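Local coordinates for pyruvate kinase 1 (Trypanosoma brucei brucei, PDB 4KCT), which transfers the phosphoryl group of phosphoenolpyruvate to ADP, giving pyruvate and ATP, and also has an intrinsic decarboxylase activity, at residues Val261-Leu266 with Glu273-Ala278; Ser238-Glu241 with Gly245-Asn248. All blocks are in the same frame, centred on the assembly; numbering follows the deposited sequence. Where two conformers were deposited one is given.

Interaction 1: Val261-Leu266 with Glu273-Ala278; sequences VARGDL and EKVCVA. With MG (magnesium ion), chain C; PYR (pyruvic acid), chain E.
Val275 splits its two methyls between Arg263 and Leu266 on the short helix that carries the pyruvate site. CG1 packs against the aliphatic part of Arg263, 3.8 Å from Arg263 CG, and the two side chains cross at about a right angle. CG2 turns to Leu266 instead, lying 4.3 Å from Leu266 CG. With its CG anti to the backbone N (chi1 -171°), Leu266 reaches on past Val275 and sets CD2 4.1 Å from Ala278 CB, one helical turn later. This apolar part is buried and holds no hydrogen bond between the segments. The other side of the same helix is polar: Gly264 N donates to pyruvate O at 2.8 Å and Asp265 N to pyruvate OXT at 2.7 Å, the latter nearly straight at 163°. The first turn of the helix thus receives the carboxylate on backbone N-H groups, where the helix dipole would be expected to favour an anion. Asp265 OD1 binds the magnesium ion at 2.0 Å. The loose side is the start of 273-278, where Glu273 and Lys274 are partly exposed and do not touch 261-266; Lys274 forms a salt bridge with Glu353 of the second subunit. The guanidinium of Arg263 is fixed by a salt bridge to Asp316 and by the carbonyls of Ala296 and Thr297. In the TIM barrel, strand 258-262 runs directly into helix 263-269, and helix 275-289 packs behind it before the chain enters the next barrel strand, 293-296.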
ATOM      1  N   VAL A 261      19.672  21.334  11.449  1.00 14.98           N
ATOM      2  CA  VAL A 261      20.700  20.481  10.903  1.00 14.99           C
ATOM      3  C   VAL A 261      21.883  21.355  10.505  1.00 16.38           C
ATOM      4  O   VAL A 261      21.820  22.069   9.505  1.00 14.43           O
ATOM      5  CB  VAL A 261      20.173  19.683   9.667  1.00 17.59           C
ATOM      6  CG1 VAL A 261      21.264  18.759   9.108  1.00 17.89           C
ATOM      7  CG2 VAL A 261      18.927  18.884  10.053  1.00 17.50           C
ATOM      8  N   ALA A 262      22.880  21.434  11.384  1.00 15.26           N
ATOM      9  CA  ALA A 262      23.921  22.442  11.257  1.00 15.16           C
ATOM     10  C   ALA A 262      25.075  21.859  10.433  1.00 15.40           C
ATOM     11  O   ALA A 262      26.003  21.270  10.977  1.00 15.16           O
ATOM     12  CB  ALA A 262      24.403  22.876  12.637  1.00 16.22           C
ATOM     13  N   ARG A 263      24.900  21.860   9.117  1.00 14.10           N
ATOM     14  CA  ARG A 263      25.687  21.004   8.231  1.00 16.43           C
ATOM     15  C   ARG A 263      27.169  21.362   8.153  1.00 16.62           C
ATOM     16  O   ARG A 263      27.969  20.538   7.744  1.00 16.91           O
ATOM     17  CB  ARG A 263      25.083  20.974   6.836  1.00 14.23           C
ATOM     18  CG  ARG A 263      23.710  20.317   6.827  1.00 13.70           C
ATOM     19  CD  ARG A 263      23.212  20.169   5.411  1.00 13.52           C
ATOM     20  NE  ARG A 263      23.311  21.420   4.649  1.00 14.47           N
ATOM     21  CZ  ARG A 263      22.930  21.529   3.384  1.00 14.99           C
ATOM     22  NH1 ARG A 263      22.416  20.474   2.769  1.00 14.30           N
ATOM     23  NH2 ARG A 263      23.201  22.633   2.689  1.00 16.96           N
ATOM     24  N   GLY A 264      27.515  22.600   8.522  1.00 18.14           N
ATOM     25  CA  GLY A 264      28.908  23.059   8.465  1.00 18.72           C
ATOM     26  C   GLY A 264      29.764  22.263   9.422  1.00 18.32           C
ATOM     27  O   GLY A 264      30.619  21.456   9.002  1.00 18.60           O
ATOM     28  N   ASP A 265      29.464  22.393  10.711  1.00 17.93           N
ATOM     29  CA  ASP A 265      30.177  21.622  11.727  1.00 17.99           C
ATOM     30  C   ASP A 265      29.935  20.112  11.567  1.00 16.94           C
ATOM     31  O   ASP A 265      30.840  19.279  11.769  1.00 15.15           O
ATOM     32  CB  ASP A 265      29.788  22.124  13.126  1.00 20.13           C
ATOM     33  CG  ASP A 265      30.555  23.403  13.520  1.00 28.86           C
ATOM     34  OD1 ASP A 265      29.920  24.435  13.880  1.00 27.24           O
ATOM     35  OD2 ASP A 265      31.785  23.410  13.314  1.00 35.74           O
ATOM     36  N   LEU A 266      28.711  19.744  11.229  1.00 16.01           N
ATOM     37  CA  LEU A 266      28.387  18.329  11.133  1.00 15.50           C
ATOM     38  C   LEU A 266      29.293  17.634  10.119  1.00 15.69           C
ATOM     39  O   LEU A 266      29.731  16.501  10.347  1.00 15.73           O
ATOM     40  CB  LEU A 266      26.898  18.125  10.768  1.00 15.87           C
ATOM     41  CG  LEU A 266      26.359  16.712  10.832  1.00 16.66           C
ATOM     42  CD1 LEU A 266      26.584  16.122  12.228  1.00 18.41           C
ATOM     43  CD2 LEU A 266      24.863  16.714  10.494  1.00 19.56           C
ATOM     44  N   GLU A 273      29.997  12.879   3.215  1.00 18.71           N
ATOM     45  CA  GLU A 273      29.005  12.101   2.496  1.00 22.70           C
ATOM     46  C   GLU A 273      27.890  11.529   3.397  1.00 22.32           C
ATOM     47  O   GLU A 273      26.770  11.337   2.943  1.00 28.05           O
ATOM     48  CB  GLU A 273      29.688  10.995   1.670  1.00 25.10           C
ATOM     49  CG  GLU A 273      30.367   9.901   2.513  1.00 24.92           C
ATOM     50  CD  GLU A 273      31.841  10.170   2.792  1.00 30.57           C
ATOM     51  OE1 GLU A 273      32.256  11.354   2.829  1.00 26.79           O
ATOM     52  OE2 GLU A 273      32.562   9.201   3.130  1.00 33.60           O
ATOM     53  N   LYS A 274      28.154  11.402   4.697  1.00 17.89           N
ATOM     54  CA  LYS A 274      27.125  10.940   5.632  1.00 18.41           C
ATOM     55  C   LYS A 274      26.176  12.043   6.090  1.00 18.75           C
ATOM     56  O   LYS A 274      25.143  11.767   6.690  1.00 18.18           O
ATOM     57  CB  LYS A 274      27.737  10.254   6.844  1.00 21.10           C
ATOM     58  CG  LYS A 274      28.250   8.865   6.487  1.00 25.51           C
ATOM     59  CD  LYS A 274      28.744   8.102   7.692  1.00 30.25           C
ATOM     60  CE  LYS A 274      29.370   6.767   7.274  1.00 31.58           C
ATOM     61  NZ  LYS A 274      28.360   5.831   6.688  1.00 30.25           N
ATOM     62  N   VAL A 275      26.532  13.287   5.827  1.00 16.66           N
ATOM     63  CA  VAL A 275      25.629  14.408   6.169  1.00 17.10           C
ATOM     64  C   VAL A 275      24.252  14.273   5.492  1.00 16.72           C
ATOM     65  O   VAL A 275      23.232  14.561   6.108  1.00 16.12           O
ATOM     66  CB  VAL A 275      26.249  15.783   5.848  1.00 17.19           C
ATOM     67  CG1 VAL A 275      25.229  16.904   6.115  1.00 17.33           C
ATOM     68  CG2 VAL A 275      27.489  15.995   6.707  1.00 14.59           C
ATOM     69  N   CYS A 276      24.218  13.785   4.260  1.00 17.73           N
ATOM     70  CA  CYS A 276      22.933  13.588   3.579  0.56 19.36           C
ATOM     71  C   CYS A 276      22.031  12.610   4.306  1.00 20.15           C
ATOM     72  O   CYS A 276      20.802  12.795   4.344  1.00 18.00           O
ATOM     73  CB  CYS A 276      23.145  13.150   2.145  0.56 23.23           C
ATOM     74  SG  CYS A 276      24.311  14.215   1.280  0.56 31.40           S
ATOM     75  N   VAL A 277      22.634  11.571   4.877  1.00 18.23           N
ATOM     76  CA  VAL A 277      21.896  10.550   5.579  1.00 17.98           C
ATOM     77  C   VAL A 277      21.386  11.109   6.927  1.00 17.87           C
ATOM     78  O   VAL A 277      20.208  10.985   7.243  1.00 16.39           O
ATOM     79  CB  VAL A 277      22.795   9.325   5.839  1.00 19.84           C
ATOM     80  CG1 VAL A 277      22.052   8.273   6.645  1.00 20.11           C
ATOM     81  CG2 VAL A 277      23.321   8.755   4.506  1.00 21.64           C
ATOM     82  N   ALA A 278      22.267  11.771   7.676  1.00 14.83           N
ATOM     83  CA  ALA A 278      21.844  12.472   8.901  1.00 16.51           C
ATOM     84  C   ALA A 278      20.700  13.441   8.611  1.00 15.46           C
ATOM     85  O   ALA A 278      19.703  13.490   9.337  1.00 14.37           O
ATOM     86  CB  ALA A 278      23.026  13.219   9.521  1.00 14.38           C
TER
HETATM   87 MG    MG C1001      28.102  25.181  13.661  1.00 24.91          MG
HETATM   88  C   PYR E1003      26.953  25.052  11.149  1.00 27.52           C
HETATM   89  O   PYR E1003      26.510  24.733  10.011  1.00 23.33           O
HETATM   90  OXT PYR E1003      27.893  24.386  11.671  1.00 24.36           O
HETATM   91  CA  PYR E1003      26.280  26.130  11.938  1.00 34.12           C
HETATM   92  O3  PYR E1003      26.729  26.472  13.046  1.00 28.13           O
HETATM   93  CB  PYR E1003      24.987  26.718  11.433  1.00 22.57           C
HETATM   94  O   HOH W   1      28.295  25.797  15.881  1.00 22.91           O
HETATM   95  O   HOH W   2      29.338  26.869  13.251  1.00 38.32           O

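Interaction 2: Ser238-Glu241 with Gly245-Asn248; sequences SKIE and GVQN. With MG (magnesium ion), chain C; PYR (pyruvic acid), chain E.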
ATOM      1  N   SER A 238      17.699  23.192  18.871  1.00 15.72           N
ATOM      2  CA  SER A 238      18.987  22.558  19.137  1.00 16.56           C
ATOM      3  C   SER A 238      19.722  22.326  17.836  1.00 18.29           C
ATOM      4  O   SER A 238      19.146  21.785  16.885  1.00 14.93           O
ATOM      5  CB  SER A 238      18.782  21.231  19.881  1.00 17.24           C
ATOM      6  OG  SER A 238      18.301  21.489  21.198  1.00 19.46           O
ATOM      7  N   LYS A 239      20.990  22.751  17.771  1.00 15.95           N
ATOM      8  CA  LYS A 239      21.781  22.538  16.560  1.00 16.39           C
ATOM      9  C   LYS A 239      22.534  21.234  16.669  1.00 17.74           C
ATOM     10  O   LYS A 239      23.215  20.973  17.664  1.00 18.21           O
ATOM     11  CB  LYS A 239      22.759  23.687  16.321  1.00 15.49           C
ATOM     12  CG  LYS A 239      22.057  25.048  16.268  1.00 16.17           C
ATOM     13  CD  LYS A 239      23.068  26.203  16.297  1.00 19.48           C
ATOM     14  CE  LYS A 239      24.178  26.021  15.277  1.00 18.04           C
ATOM     15  NZ  LYS A 239      25.161  27.146  15.400  1.00 17.93           N
ATOM     16  N   ILE A 240      22.273  20.355  15.721  1.00 16.78           N
ATOM     17  CA  ILE A 240      22.945  19.065  15.666  1.00 17.00           C
ATOM     18  C   ILE A 240      24.217  19.207  14.822  1.00 18.16           C
ATOM     19  O   ILE A 240      24.145  19.440  13.598  1.00 17.95           O
ATOM     20  CB  ILE A 240      22.009  18.018  15.025  1.00 15.48           C
ATOM     21  CG1 ILE A 240      20.688  17.962  15.784  1.00 16.13           C
ATOM     22  CG2 ILE A 240      22.691  16.634  14.917  1.00 16.92           C
ATOM     23  CD1 ILE A 240      20.833  17.573  17.255  1.00 16.03           C
ATOM     24  N   GLU A 241      25.380  19.040  15.458  1.00 16.79           N
ATOM     25  CA  GLU A 241      26.632  19.405  14.820  1.00 19.07           C
ATOM     26  C   GLU A 241      27.693  18.315  14.877  1.00 18.72           C
ATOM     27  O   GLU A 241      28.818  18.545  14.437  1.00 19.67           O
ATOM     28  CB  GLU A 241      27.211  20.697  15.445  1.00 21.30           C
ATOM     29  CG  GLU A 241      26.206  21.795  15.663  1.00 19.33           C
ATOM     30  CD  GLU A 241      26.837  23.178  15.603  1.00 21.43           C
ATOM     31  OE1 GLU A 241      27.334  23.562  14.518  1.00 25.93           O
ATOM     32  OE2 GLU A 241      26.694  23.930  16.574  1.00 18.86           O
ATOM     33  N   GLY A 245      25.055  14.351  18.793  1.00 16.73           N
ATOM     34  CA  GLY A 245      23.754  14.922  18.478  1.00 16.66           C
ATOM     35  C   GLY A 245      22.921  13.984  17.620  1.00 17.51           C
ATOM     36  O   GLY A 245      21.713  13.867  17.823  1.00 16.88           O
ATOM     37  N   VAL A 246      23.544  13.385  16.602  1.00 16.81           N
ATOM     38  CA  VAL A 246      22.833  12.470  15.714  1.00 16.80           C
ATOM     39  C   VAL A 246      22.381  11.206  16.461  1.00 18.06           C
ATOM     40  O   VAL A 246      21.230  10.793  16.354  1.00 17.87           O
ATOM     41  CB  VAL A 246      23.680  12.083  14.461  1.00 19.13           C
ATOM     42  CG1 VAL A 246      22.945  11.022  13.620  1.00 18.19           C
ATOM     43  CG2 VAL A 246      24.009  13.327  13.630  1.00 15.69           C
ATOM     44  N   GLN A 247      23.276  10.647  17.268  1.00 18.02           N
ATOM     45  CA  GLN A 247      23.024   9.416  17.989  1.00 20.99           C
ATOM     46  C   GLN A 247      21.916   9.615  19.028  1.00 21.05           C
ATOM     47  O   GLN A 247      21.082   8.746  19.227  1.00 21.20           O
ATOM     48  CB  GLN A 247      24.315   8.999  18.704  1.00 24.23           C
ATOM     49  CG  GLN A 247      24.214   7.754  19.552  1.00 34.13           C
ATOM     50  CD  GLN A 247      25.573   7.335  20.086  1.00 44.81           C
ATOM     51  OE1 GLN A 247      25.715   6.269  20.675  1.00 63.85           O
ATOM     52  NE2 GLN A 247      26.580   8.187  19.886  1.00 48.69           N
ATOM     53  N   ASN A 248      21.907  10.774  19.673  1.00 17.96           N
ATOM     54  CA  ASN A 248      20.928  11.064  20.713  1.00 18.40           C
ATOM     55  C   ASN A 248      19.708  11.875  20.195  1.00 16.99           C
ATOM     56  O   ASN A 248      19.013  12.507  20.977  1.00 16.98           O
ATOM     57  CB  ASN A 248      21.612  11.827  21.873  1.00 17.29           C
ATOM     58  CG  ASN A 248      22.678  10.993  22.560  1.00 21.96           C
ATOM     59  OD1 ASN A 248      22.518   9.800  22.696  1.00 22.73           O
ATOM     60  ND2 ASN A 248      23.815  11.620  22.917  1.00 19.36           N
TER
HETATM   61 MG    MG C1001      28.102  25.181  13.661  1.00 24.91          MG
HETATM   62  C   PYR E1003      26.953  25.052  11.149  1.00 27.52           C
HETATM   63  O   PYR E1003      26.510  24.733  10.011  1.00 23.33           O
HETATM   64  OXT PYR E1003      27.893  24.386  11.671  1.00 24.36           O
HETATM   65  CA  PYR E1003      26.280  26.130  11.938  1.00 34.12           C
HETATM   66  O3  PYR E1003      26.729  26.472  13.046  1.00 28.13           O
HETATM   67  CB  PYR E1003      24.987  26.718  11.433  1.00 22.57           C
HETATM   68  O   HOH W   1      28.295  25.797  15.881  1.00 22.91           O
HETATM   69  O   HOH W   2      29.338  26.869  13.251  1.00 38.32           O
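Ile240 CG2 rests on the backbone of helix 243-247, 3.8 Å from Gly245 C, and meets Val246 CG2 at the same distance of 3.8 Å, the two side chains crossing almost perpendicularly. Its other branch, through CD1, lies over Gly245. Gly245 presents bare backbone here, and its CA comes within 5.1 Å of Ile240 CA. Behind this layer, Ile249 and Ile252 of helix 249-255 and Ile259 of the next strand pack on Ile240, while Ile12 of the second subunit packs on Val246.

The residues flanking Ile240 send their side chains to the active site. Lys239 bends at chi3 (50°) and brings NZ 2.9 Å from pyruvate O3; Asp84 and Ser212 also hold that NZ. Glu241 OE1 binds the magnesium ion at 2.0 Å, and OE2 accepts from water 1, itself a metal ligand, at 2.6 Å and from Phe213 N. Pyruvate chelates the metal through OXT and O3, so both the lysine and the magnesium ion draw on the keto oxygen, an arrangement that would be expected to polarise the carbonyl and stabilise negative charge on O3.

Followed from the N terminus, interaction 2 comes first: strand 235-240 ends, and the chain returns within a few residues as helix 243-247 to close a tight loop. Helix 249-255 then leads into strand 258-262, and interaction 1 closes a second, slightly longer loop between helix 263-269 and the start of helix 275-289. The loops stand in series, neither nested nor crossed. They are joined laterally, since the two strands are neighbours in the barrel and Leu266 CD1 packs on Glu241 C. One carboxylate from each, Glu241 and Asp265, meets on the shared magnesium ion, and both contacts border the second subunit.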